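Local coordinates for protein L-tyrosine isonitrile synthase (Pseudomonas aeruginosa, PDB 3E59) that converts L-tyrosine into its isonitrile derivative, drawing the isonitrile carbon from C2 of ribulose 5-phosphate, in the biosynthesis of paerucumarin, at residues A66-S71 with T279-V284; K70-G75 with Y207-T212; D115-G120 with H129-Q134. One frame throughout, in Å; residues are numbered along the deposited sequence. Where two conformers were deposited one is given.

Interaction 1 of 3, residues A66-S71 with T279-V284; sequences AFPAKS and TPWHGV
Trp281 packs against the side chains of Ala66, Phe67 and Pro68 and the backbone around them, where the loop after strand 60-64, the central strand of the Rossmann-like parallel sheet, meets the loop running into strand 284-287 of the mixed sheet. Trp281 contributes the largest share of the buried surface. Over one face of its indole sit Phe67 N and Pro68 CD, both toward the rim; the latter makes a CH-pi contact, 3.4 Å from Pro68 CD to the centroid of the five-membered ring. Thr279 OG1, from the indole's own loop, lies over the opposite face. Ala66 CB approaches Trp281 CH2 to 3.6 Å. Phe67 brings its ring obliquely to the six-membered ring, planes at 47°, with Trp281 CZ3 above the centre of the phenyl face; helices 84-103 and 127-144 supply further neighbours of this phenyl. Lys70 follows a bent course, its chain turning at chi2 (73°) to carry CD past Trp281 CA. Its NZ gives Pro280 O a weak hydrogen bond of 2.8 Å, while its salt bridge is with Glu86, consistent with a buried ammonium whose charge is balanced locally. Beyond Lys70 the two backbones join directly: Ser71 N donates to Trp281 O at 2.8 Å.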
loop_
_atom_site.group_PDB
_atom_site.type_symbol
_atom_site.label_atom_id
_atom_site.label_comp_id
_atom_site.label_asym_id
_atom_site.label_seq_id
_atom_site.Cartn_x
_atom_site.Cartn_y
_atom_site.Cartn_z
ATOM N N ALA A 66 -2.763 0.753 3.041
ATOM C CA ALA A 66 -2.631 1.213 1.653
ATOM C C ALA A 66 -3.699 2.255 1.305
ATOM O O ALA A 66 -4.582 2.544 2.111
ATOM C CB ALA A 66 -2.740 0.030 0.689
ATOM N N PHE A 67 -3.609 2.798 0.091
ATOM C CA PHE A 67 -4.577 3.762 -0.441
ATOM C C PHE A 67 -4.768 4.991 0.464
ATOM O O PHE A 67 -5.893 5.272 0.913
ATOM C CB PHE A 67 -5.927 3.088 -0.730
ATOM C CG PHE A 67 -5.874 2.000 -1.776
ATOM C CD1 PHE A 67 -5.726 0.646 -1.400
ATOM C CD2 PHE A 67 -6.033 2.309 -3.126
ATOM C CE1 PHE A 67 -5.711 -0.369 -2.366
ATOM C CE2 PHE A 67 -6.007 1.310 -4.097
ATOM C CZ PHE A 67 -5.853 -0.033 -3.719
ATOM N N PRO A 68 -3.674 5.721 0.750
ATOM C CA PRO A 68 -3.776 6.892 1.633
ATOM C C PRO A 68 -4.395 8.120 0.963
ATOM O O PRO A 68 -5.286 8.755 1.524
ATOM C CB PRO A 68 -2.310 7.177 2.010
ATOM C CG PRO A 68 -1.521 6.696 0.856
ATOM C CD PRO A 68 -2.283 5.480 0.319
ATOM N N ALA A 69 -3.880 8.462 -0.214
ATOM C CA ALA A 69 -4.277 9.638 -0.972
ATOM C C ALA A 69 -3.338 9.647 -2.136
ATOM O O ALA A 69 -2.282 9.017 -2.083
ATOM C CB ALA A 69 -4.096 10.925 -0.158
ATOM N N LYS A 70 -3.720 10.354 -3.193
ATOM C CA LYS A 70 -2.841 10.531 -4.339
ATOM C C LYS A 70 -1.601 11.350 -3.936
ATOM O O LYS A 70 -1.671 12.203 -3.039
ATOM C CB LYS A 70 -3.612 11.216 -5.468
ATOM C CG LYS A 70 -3.573 10.492 -6.820
ATOM C CD LYS A 70 -4.409 9.243 -6.853
ATOM C CE LYS A 70 -4.724 8.826 -8.285
ATOM N NZ LYS A 70 -4.163 7.510 -8.695
ATOM N N SER A 71 -0.462 11.076 -4.575
ATOM C CA SER A 71 0.709 11.955 -4.451
ATOM C C SER A 71 0.312 13.419 -4.706
ATOM O O SER A 71 -0.484 13.692 -5.617
ATOM C CB SER A 71 1.794 11.522 -5.438
ATOM O OG SER A 71 2.701 12.578 -5.724
ATOM N N THR A 279 2.972 2.104 -6.518
ATOM C CA THR A 279 1.587 1.914 -6.133
ATOM C C THR A 279 0.677 2.872 -6.940
ATOM O O THR A 279 1.152 3.899 -7.433
ATOM C CB THR A 279 1.403 2.130 -4.633
ATOM O OG1 THR A 279 1.770 3.470 -4.310
ATOM C CG2 THR A 279 2.271 1.136 -3.813
ATOM N N PRO A 280 -0.615 2.514 -7.108
ATOM C CA PRO A 280 -1.549 3.303 -7.939
ATOM C C PRO A 280 -1.755 4.771 -7.540
ATOM O O PRO A 280 -2.086 5.584 -8.398
ATOM C CB PRO A 280 -2.860 2.519 -7.853
ATOM C CG PRO A 280 -2.718 1.580 -6.704
ATOM C CD PRO A 280 -1.256 1.292 -6.573
ATOM N N TRP A 281 -1.531 5.118 -6.275
ATOM C CA TRP A 281 -1.658 6.514 -5.841
ATOM C C TRP A 281 -0.399 7.351 -6.111
ATOM O O TRP A 281 -0.369 8.531 -5.792
ATOM C CB TRP A 281 -2.102 6.621 -4.380
ATOM C CG TRP A 281 -1.314 5.763 -3.409
ATOM C CD1 TRP A 281 -0.279 6.168 -2.602
ATOM C CD2 TRP A 281 -1.513 4.369 -3.136
ATOM N NE1 TRP A 281 0.189 5.106 -1.857
ATOM C CE2 TRP A 281 -0.547 3.989 -2.162
ATOM C CE3 TRP A 281 -2.411 3.401 -3.614
ATOM C CZ2 TRP A 281 -0.452 2.678 -1.661
ATOM C CZ3 TRP A 281 -2.317 2.087 -3.116
ATOM C CH2 TRP A 281 -1.342 1.745 -2.153
ATOM N N HIS A 282 0.622 6.722 -6.699
ATOM C CA HIS A 282 1.875 7.382 -7.094
ATOM C C HIS A 282 2.136 7.241 -8.593
ATOM O O HIS A 282 3.179 7.650 -9.078
ATOM C CB HIS A 282 3.066 6.801 -6.316
ATOM C CG HIS A 282 3.138 7.259 -4.896
ATOM N ND1 HIS A 282 3.762 8.429 -4.526
ATOM C CD2 HIS A 282 2.654 6.715 -3.757
ATOM C CE1 HIS A 282 3.674 8.581 -3.215
ATOM N NE2 HIS A 282 3.000 7.555 -2.726
ATOM N N GLY A 283 1.180 6.678 -9.328
ATOM C CA GLY A 283 1.341 6.462 -10.762
ATOM C C GLY A 283 0.044 6.478 -11.545
ATOM O O GLY A 283 -0.984 6.969 -11.062
ATOM N N VAL A 284 0.102 5.955 -12.768
ATOM C CA VAL A 284 -1.048 5.961 -13.689
ATOM C C VAL A 284 -1.223 4.605 -14.340
ATOM O O VAL A 284 -0.239 3.911 -14.619
ATOM C CB VAL A 284 -0.936 7.036 -14.820
ATOM C CG1 VAL A 284 -1.026 8.444 -14.263
ATOM C CG2 VAL A 284 0.337 6.855 -15.650
#

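Interaction 2 of 3, residues K70-G75 with Y207-T212; sequences KSPNPG and YEDGLT
A single side-chain amide, that of Asn73, reaches two carbonyls at the C-terminal end of helix 193-210. Asn73 ND2 donates to Glu208 O at 2.6 Å, and this bond lies in both the amide plane and the carbonyl plane. The second, to Leu211 O at 3.1 Å, is quite different: the nitrogen stands above the plane of that carbonyl, with a C=O...N angle of only 92°. A chi1 of -172° sets CG anti to the backbone N, on the side of the helix end, and the two ND2 bonds place the amide; Asn73 CB comes within 3.2 Å of Asp209 O. The amide oxygen faces back to its own loop, where Asn73 OD1 accepts from Gly75 N at 2.9 Å; Thr212 CG2 packs against the same oxygen. Both amide atoms are thus engaged, which fixes the rotation of the group. Two residues earlier, Ser71 OG donates to Asp209 OD1 at 2.7 Å, meeting the carboxylate from above its plane, and accepts from Asn73 N at 3.1 Å. Asp209 OD1 also forms a salt bridge with Lys76, while Pro72 CD packs near OD2. The loop side therefore consists of an ST turn at Ser71 followed by an Asx turn at Asn73, docked on a helix C-terminus that leaves through an inverse gamma turn centred on Leu211.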
loop_
_atom_site.group_PDB
_atom_site.type_symbol
_atom_site.label_atom_id
_atom_site.label_comp_id
_atom_site.label_asym_id
_atom_site.label_seq_id
_atom_site.Cartn_x
_atom_site.Cartn_y
_atom_site.Cartn_z
ATOM N N LYS A 70 -3.720 10.354 -3.193
ATOM C CA LYS A 70 -2.841 10.531 -4.339
ATOM C C LYS A 70 -1.601 11.350 -3.936
ATOM O O LYS A 70 -1.671 12.203 -3.039
ATOM C CB LYS A 70 -3.612 11.216 -5.468
ATOM C CG LYS A 70 -3.573 10.492 -6.820
ATOM C CD LYS A 70 -4.409 9.243 -6.853
ATOM C CE LYS A 70 -4.724 8.826 -8.285
ATOM N NZ LYS A 70 -4.163 7.510 -8.695
ATOM N N SER A 71 -0.462 11.076 -4.575
ATOM C CA SER A 71 0.709 11.955 -4.451
ATOM C C SER A 71 0.312 13.419 -4.706
ATOM O O SER A 71 -0.484 13.692 -5.617
ATOM C CB SER A 71 1.794 11.522 -5.438
ATOM O OG SER A 71 2.701 12.578 -5.724
ATOM N N PRO A 72 0.872 14.369 -3.915
ATOM C CA PRO A 72 0.516 15.782 -4.108
ATOM C C PRO A 72 1.174 16.390 -5.340
ATOM O O PRO A 72 0.884 17.526 -5.691
ATOM C CB PRO A 72 1.050 16.453 -2.840
ATOM C CG PRO A 72 2.217 15.584 -2.428
ATOM C CD PRO A 72 1.844 14.183 -2.816
ATOM N N ASN A 73 2.060 15.635 -5.977
ATOM C CA ASN A 73 2.786 16.094 -7.151
ATOM C C ASN A 73 1.934 15.898 -8.410
ATOM O O ASN A 73 1.696 14.756 -8.820
ATOM C CB ASN A 73 4.116 15.326 -7.266
ATOM C CG ASN A 73 5.030 15.866 -8.361
ATOM O OD1 ASN A 73 4.601 16.627 -9.238
ATOM N ND2 ASN A 73 6.308 15.475 -8.311
ATOM N N PRO A 74 1.505 17.013 -9.051
ATOM C CA PRO A 74 0.670 16.910 -10.257
ATOM C C PRO A 74 1.406 16.288 -11.445
ATOM O O PRO A 74 0.781 15.927 -12.440
ATOM C CB PRO A 74 0.297 18.371 -10.574
ATOM C CG PRO A 74 0.724 19.184 -9.378
ATOM C CD PRO A 74 1.802 18.414 -8.697
ATOM N N GLY A 75 2.724 16.174 -11.347
ATOM C CA GLY A 75 3.508 15.563 -12.410
ATOM C C GLY A 75 3.552 14.051 -12.332
ATOM O O GLY A 75 4.036 13.406 -13.264
ATOM N N TYR A 207 11.001 12.570 -2.011
ATOM C CA TYR A 207 11.771 13.418 -2.921
ATOM C C TYR A 207 11.024 13.648 -4.244
ATOM O O TYR A 207 10.887 14.784 -4.707
ATOM C CB TYR A 207 13.162 12.813 -3.153
ATOM C CG TYR A 207 13.937 13.468 -4.269
ATOM C CD1 TYR A 207 14.619 14.665 -4.046
ATOM C CD2 TYR A 207 14.014 12.884 -5.537
ATOM C CE1 TYR A 207 15.345 15.273 -5.052
ATOM C CE2 TYR A 207 14.741 13.498 -6.570
ATOM C CZ TYR A 207 15.402 14.693 -6.306
ATOM O OH TYR A 207 16.125 15.344 -7.277
ATOM N N GLU A 208 10.529 12.569 -4.835
ATOM C CA GLU A 208 9.782 12.647 -6.088
ATOM C C GLU A 208 8.454 13.398 -5.957
ATOM O O GLU A 208 8.049 14.103 -6.879
ATOM C CB GLU A 208 9.624 11.258 -6.705
ATOM C CG GLU A 208 10.962 10.756 -7.276
ATOM C CD GLU A 208 10.914 9.372 -7.906
ATOM O OE1 GLU A 208 9.842 8.739 -7.981
ATOM O OE2 GLU A 208 11.982 8.902 -8.331
ATOM N N ASP A 209 7.803 13.278 -4.801
ATOM C CA ASP A 209 6.632 14.102 -4.481
ATOM C C ASP A 209 6.936 15.603 -4.533
ATOM O O ASP A 209 6.066 16.392 -4.896
ATOM C CB ASP A 209 6.119 13.777 -3.078
ATOM C CG ASP A 209 5.145 12.604 -3.053
ATOM O OD1 ASP A 209 4.791 12.058 -4.128
ATOM O OD2 ASP A 209 4.727 12.249 -1.929
ATOM N N GLY A 210 8.155 15.986 -4.136
ATOM C CA GLY A 210 8.568 17.392 -4.101
ATOM C C GLY A 210 9.117 17.908 -5.421
ATOM O O GLY A 210 9.189 19.116 -5.640
ATOM N N LEU A 211 9.513 16.986 -6.296
ATOM C CA LEU A 211 10.042 17.320 -7.612
ATOM C C LEU A 211 8.920 17.632 -8.581
ATOM O O LEU A 211 8.757 16.938 -9.581
ATOM C CB LEU A 211 10.847 16.153 -8.184
ATOM C CG LEU A 211 12.368 16.215 -8.267
ATOM C CD1 LEU A 211 12.830 15.035 -9.118
ATOM C CD2 LEU A 211 12.877 17.534 -8.851
ATOM N N THR A 212 8.142 18.664 -8.273
ATOM C CA THR A 212 7.059 19.107 -9.142
ATOM C C THR A 212 7.670 19.645 -10.443
ATOM O O THR A 212 8.683 20.328 -10.393
ATOM C CB THR A 212 6.186 20.175 -8.436
ATOM O OG1 THR A 212 6.999 21.285 -8.039
ATOM C CG2 THR A 212 5.532 19.589 -7.186
#

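Interaction 3 of 3, residues D115-G120 with H129-Q134; sequences DGRVFG and HISAYQ
Arg117 and Ser131 make the direct polar link between the short helix 116-119 and helix 127-144. Arg117 NH2 donates to Ser131 OG at 2.7 Å, a nearly straight bond (168°) with the oxygen in the guanidinium plane. The chain of Arg117 bends at chi2 and chi3, and the guanidinium meets the second helix at Ser131. In the conformer of Gln134 given, one of two, OE1 lies 3.7 Å from Arg117 NH2, its amide plane turned 72° from the guanidinium, and the amide nitrogen, Gln134 NE2, bonds to Glu155.

The van der Waals part belongs to Ile130. Its CG2 methyl lies over one guanidinium face, 3.9 Å above the plane and toward the rim, and also packs against the backbone of Gly116 and Arg117. The other branch ends with Ile130 CD1 at 3.1 Å from Gly116 O. With no side chain, Gly116 lets the helices come close: its CA is 5.9 Å from Ile130 CA.

Asp127 and Glu155 form salt bridges through Arg117 NH1 and NH2 respectively. This buried guanidinium is therefore flanked by two carboxylates, which would be expected to stabilise its positive charge, while Ser131 OG holds its edge to the helix.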
loop_
_atom_site.group_PDB
_atom_site.type_symbol
_atom_site.label_atom_id
_atom_site.label_comp_id
_atom_site.label_asym_id
_atom_site.label_seq_id
_atom_site.Cartn_x
_atom_site.Cartn_y
_atom_site.Cartn_z
ATOM N N ASP A 115 -3.848 4.523 5.431
ATOM C CA ASP A 115 -2.897 5.269 6.248
ATOM C C ASP A 115 -2.860 6.757 5.887
ATOM O O ASP A 115 -1.920 7.470 6.245
ATOM C CB ASP A 115 -1.496 4.631 6.184
ATOM C CG ASP A 115 -1.028 4.310 4.755
ATOM O OD1 ASP A 115 -1.792 4.407 3.766
ATOM O OD2 ASP A 115 0.152 3.935 4.633
ATOM N N GLY A 116 -3.900 7.227 5.197
ATOM C CA GLY A 116 -3.954 8.615 4.737
ATOM C C GLY A 116 -3.929 9.567 5.903
ATOM O O GLY A 116 -3.223 10.564 5.882
ATOM N N ARG A 117 -4.693 9.228 6.934
ATOM C CA ARG A 117 -4.807 10.061 8.109
ATOM C C ARG A 117 -3.576 10.007 9.011
ATOM O O ARG A 117 -3.346 10.949 9.753
ATOM C CB ARG A 117 -6.069 9.696 8.901
ATOM C CG ARG A 117 -6.517 10.758 9.920
ATOM C CD ARG A 117 -7.136 11.972 9.240
ATOM N NE ARG A 117 -8.445 11.666 8.666
ATOM C CZ ARG A 117 -9.064 12.418 7.762
ATOM N NH1 ARG A 117 -8.495 13.527 7.308
ATOM N NH2 ARG A 117 -10.255 12.050 7.302
ATOM N N VAL A 118 -2.788 8.930 8.944
ATOM C CA VAL A 118 -1.684 8.722 9.907
ATOM C C VAL A 118 -0.506 9.708 9.761
ATOM O O VAL A 118 0.168 10.020 10.754
ATOM C CB VAL A 118 -1.165 7.220 9.983
ATOM C CG1 VAL A 118 -2.314 6.216 9.931
ATOM C CG2 VAL A 118 -0.135 6.913 8.926
ATOM N N PHE A 119 -0.284 10.209 8.542
ATOM C CA PHE A 119 0.912 11.017 8.233
ATOM C C PHE A 119 0.836 12.495 8.645
ATOM O O PHE A 119 1.776 13.044 9.248
ATOM C CB PHE A 119 1.281 10.887 6.755
ATOM C CG PHE A 119 1.456 9.454 6.304
ATOM C CD1 PHE A 119 0.727 8.953 5.229
ATOM C CD2 PHE A 119 2.346 8.604 6.964
ATOM C CE1 PHE A 119 0.882 7.631 4.809
ATOM C CE2 PHE A 119 2.497 7.273 6.551
ATOM C CZ PHE A 119 1.764 6.789 5.478
ATOM N N GLY A 120 -0.287 13.127 8.318
ATOM C CA GLY A 120 -0.473 14.541 8.597
ATOM C C GLY A 120 0.398 15.378 7.695
ATOM O O GLY A 120 0.400 15.191 6.472
ATOM N N HIS A 129 -8.305 16.786 1.635
ATOM C CA HIS A 129 -7.945 15.947 0.496
ATOM C C HIS A 129 -8.053 14.467 0.857
ATOM O O HIS A 129 -8.597 13.671 0.079
ATOM C CB HIS A 129 -6.535 16.274 -0.004
ATOM C CG HIS A 129 -6.468 17.486 -0.881
ATOM N ND1 HIS A 129 -6.731 17.439 -2.234
ATOM C CD2 HIS A 129 -6.167 18.776 -0.602
ATOM C CE1 HIS A 129 -6.588 18.645 -2.751
ATOM N NE2 HIS A 129 -6.245 19.475 -1.781
ATOM N N ILE A 130 -7.542 14.115 2.042
ATOM C CA ILE A 130 -7.606 12.739 2.547
ATOM C C ILE A 130 -9.062 12.267 2.690
ATOM O O ILE A 130 -9.413 11.176 2.230
ATOM C CB ILE A 130 -6.807 12.573 3.879
ATOM C CG1 ILE A 130 -5.311 12.790 3.634
ATOM C CG2 ILE A 130 -7.032 11.190 4.515
ATOM C CD1 ILE A 130 -4.604 13.201 4.858
ATOM N N SER A 131 -9.901 13.090 3.314
ATOM C CA SER A 131 -11.322 12.770 3.460
ATOM C C SER A 131 -12.028 12.578 2.118
ATOM O O SER A 131 -12.847 11.682 1.986
ATOM C CB SER A 131 -12.043 13.830 4.293
ATOM O OG SER A 131 -11.832 13.607 5.674
ATOM N N ALA A 132 -11.711 13.423 1.135
ATOM C CA ALA A 132 -12.281 13.303 -0.213
ATOM C C ALA A 132 -11.829 12.009 -0.915
ATOM O O ALA A 132 -12.628 11.334 -1.582
ATOM C CB ALA A 132 -11.925 14.518 -1.046
ATOM N N TYR A 133 -10.551 11.669 -0.756
ATOM C CA TYR A 133 -10.007 10.430 -1.308
ATOM C C TYR A 133 -10.639 9.193 -0.665
ATOM O O TYR A 133 -10.969 8.228 -1.370
ATOM C CB TYR A 133 -8.484 10.395 -1.167
ATOM C CG TYR A 133 -7.807 9.227 -1.858
ATOM C CD1 TYR A 133 -7.568 8.029 -1.174
ATOM C CD2 TYR A 133 -7.393 9.323 -3.193
ATOM C CE1 TYR A 133 -6.936 6.953 -1.798
ATOM C CE2 TYR A 133 -6.763 8.251 -3.832
ATOM C CZ TYR A 133 -6.544 7.071 -3.127
ATOM O OH TYR A 133 -5.913 6.018 -3.742
ATOM N N GLN A 134 -10.779 9.239 0.664
ATOM C CA GLN A 134 -11.438 8.189 1.445
ATOM C C GLN A 134 -12.848 7.912 0.924
ATOM O O GLN A 134 -13.206 6.764 0.653
ATOM C CB GLN A 134 -11.496 8.574 2.932
ATOM C CG GLN A 134 -10.225 8.251 3.735
ATOM C CD GLN A 134 -10.311 8.637 5.214
ATOM O OE1 GLN A 134 -9.290 8.803 5.880
ATOM N NE2 GLN A 134 -11.528 8.785 5.728
HETATM O O HOH W 1 -7.190 7.680 5.373
#

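In the fold
The loop 66-75 after strand 60-64 runs through interactions 1 and 2, which share Lys70 and Ser71 and have centres about 11 Å apart. It meets the loop into strand 284-287 first, then the end of helix 193-210, and so ties the parallel-sheet part of the chain both to the mixed sheet and to the C-terminal end of that helix. Interaction 3, between helices 116-119 and 127-144, falls in sequence within the loops closed by the other two; its centre is about 11 Å from that of interaction 1 and 16 Å from that of interaction 2. Pro68 packs on Asp115 and Gly116, and Tyr133 borders Phe67, Pro68 and Lys70, making the three contacts one continuous packed region.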